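Local coordinates for UspA domain-containing protein (Pyrococcus horikoshii, PDB 2DUM) that is of unknown function but belongs to the universal stress protein A family, whose members commonly form dimers and in many cases bind ATP, at residues K111-E115 / E116-L120. Numbering follows the deposited sequence.
Sequences KVAEE and ENVSL
Val-112 offers its carbonyl O to the backbone N of Glu-116, 3.2 Å away, in the last full i to i+4 step of helix 105-115. Its side chain crosses that of Glu-116 at a slant, with CG1 4.1 Å from OE1. Beyond this pair, Val-112 packs on Leu-9, Leu-39 and Ile-99 of the sheet. Ala-113 follows with a weak second bond, its O 3.3 Å from Glu-116 N, so one N-H is shared between two carbonyls at the helix end. The CB of Ala-113 meets Val-118 CG2 at 4.3 Å, while CG1 of Val-118 comes to 3.6 Å from the Ala-113 O. Here the chain makes a helix-to-strand connection of the alternating alpha/beta fold of the universal stress protein family: Asn-117, with positive phi (30°), turns the backbone away from the helix and towards parallel strand 120-124. Glu-114 contributes a weak bond from its O to Asn-117 N, 3.5 Å long, and the side-chain ND2 of Asn-117 hydrogen-bonds to Asp-158 of the second subunit. Glu-115, extended beyond CG, carries its carboxylate to a salt bridge with Arg-101. The bend of Glu-116 at chi2 (72°) folds its own carboxylate back over the peptide, with OE1 3.3 Å from Glu-115 C. This leaves Glu-115 OE2 and Glu-116 OE1 4.3 Å apart, a like-charge proximity that Arg-101 probably eases.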
loop_
_atom_site.group_PDB
_atom_site.type_symbol
_atom_site.label_atom_id
_atom_site.label_comp_id
_atom_site.label_asym_id
_atom_site.label_seq_id
_atom_site.Cartn_x
_atom_site.Cartn_y
_atom_site.Cartn_z
ATOM N N LYS A 111 -5.870 3.733 15.391
ATOM C CA LYS A 111 -6.983 4.308 16.137
ATOM C C LYS A 111 -7.522 5.456 15.337
ATOM O O LYS A 111 -8.690 5.466 15.007
ATOM C CB LYS A 111 -6.613 4.676 17.605
ATOM C CG LYS A 111 -7.228 3.691 18.640
ATOM C CD LYS A 111 -6.330 3.279 19.789
ATOM C CE LYS A 111 -6.181 4.436 20.743
ATOM N NZ LYS A 111 -5.082 4.166 21.744
ATOM N N VAL A 112 -6.657 6.376 14.967
ATOM C CA VAL A 112 -7.058 7.553 14.219
ATOM C C VAL A 112 -7.510 7.211 12.796
ATOM O O VAL A 112 -8.404 7.845 12.280
ATOM C CB VAL A 112 -5.884 8.537 14.090
ATOM C CG1 VAL A 112 -6.126 9.545 12.969
ATOM C CG2 VAL A 112 -5.560 9.256 15.442
ATOM N N ALA A 113 -6.901 6.231 12.140
ATOM C CA ALA A 113 -7.396 5.871 10.843
ATOM C C ALA A 113 -8.861 5.666 11.015
ATOM O O ALA A 113 -9.646 6.398 10.425
ATOM C CB ALA A 113 -6.759 4.639 10.370
ATOM N N GLU A 114 -9.221 4.724 11.878
ATOM C CA GLU A 114 -10.597 4.225 11.889
ATOM C C GLU A 114 -11.625 5.254 12.251
ATOM O O GLU A 114 -12.768 5.204 11.756
ATOM C CB GLU A 114 -10.790 2.990 12.779
ATOM C CG GLU A 114 -11.984 2.136 12.308
ATOM C CD GLU A 114 -11.605 1.224 11.101
ATOM O OE1 GLU A 114 -10.431 0.700 11.058
ATOM O OE2 GLU A 114 -12.476 1.023 10.181
ATOM N N GLU A 115 -11.193 6.146 13.128
ATOM C CA GLU A 115 -12.034 7.173 13.691
ATOM C C GLU A 115 -12.331 8.361 12.777
ATOM O O GLU A 115 -13.331 9.044 13.008
ATOM C CB GLU A 115 -11.385 7.817 14.922
ATOM C CG GLU A 115 -11.082 7.006 16.156
ATOM C CD GLU A 115 -10.119 7.784 17.062
ATOM O OE1 GLU A 115 -9.704 7.244 18.111
ATOM O OE2 GLU A 115 -9.745 8.950 16.725
ATOM N N GLU A 116 -11.448 8.723 11.846
ATOM C CA GLU A 116 -11.827 9.727 10.894
ATOM C C GLU A 116 -12.326 9.201 9.590
ATOM O O GLU A 116 -12.323 9.950 8.593
ATOM C CB GLU A 116 -10.689 10.636 10.567
ATOM C CG GLU A 116 -10.937 11.958 11.149
ATOM C CD GLU A 116 -10.769 11.793 12.576
ATOM O OE1 GLU A 116 -10.067 10.778 12.856
ATOM O OE2 GLU A 116 -11.349 12.604 13.359
ATOM N N ASN A 117 -12.752 7.944 9.602
ATOM C CA ASN A 117 -13.148 7.270 8.431
ATOM C C ASN A 117 -12.375 7.802 7.214
ATOM O O ASN A 117 -12.898 8.542 6.356
ATOM C CB ASN A 117 -14.634 7.340 8.261
ATOM C CG ASN A 117 -15.098 6.340 7.251
ATOM O OD1 ASN A 117 -16.053 6.573 6.501
ATOM N ND2 ASN A 117 -14.361 5.223 7.150
ATOM N N VAL A 118 -11.082 7.467 7.188
ATOM C CA VAL A 118 -10.161 7.891 6.134
ATOM C C VAL A 118 -10.225 6.898 4.979
ATOM O O VAL A 118 -10.585 5.745 5.195
ATOM C CB VAL A 118 -8.700 8.008 6.640
ATOM C CG1 VAL A 118 -8.652 8.683 7.885
ATOM C CG2 VAL A 118 -7.979 6.650 6.742
ATOM N N SER A 119 -9.832 7.352 3.775
ATOM C CA SER A 119 -9.922 6.552 2.550
ATOM C C SER A 119 -8.787 5.596 2.451
ATOM O O SER A 119 -9.007 4.506 1.976
ATOM C CB SER A 119 -9.936 7.424 1.296
ATOM O OG SER A 119 -8.860 8.314 1.376
ATOM N N LEU A 120 -7.618 6.024 2.905
ATOM C CA LEU A 120 -6.374 5.369 2.719
ATOM C C LEU A 120 -5.506 5.702 3.885
ATOM O O LEU A 120 -5.651 6.776 4.477
ATOM C CB LEU A 120 -5.661 5.947 1.522
ATOM C CG LEU A 120 -4.371 5.243 1.122
ATOM C CD1 LEU A 120 -4.478 3.730 1.098
ATOM C CD2 LEU A 120 -3.980 5.583 -0.261
#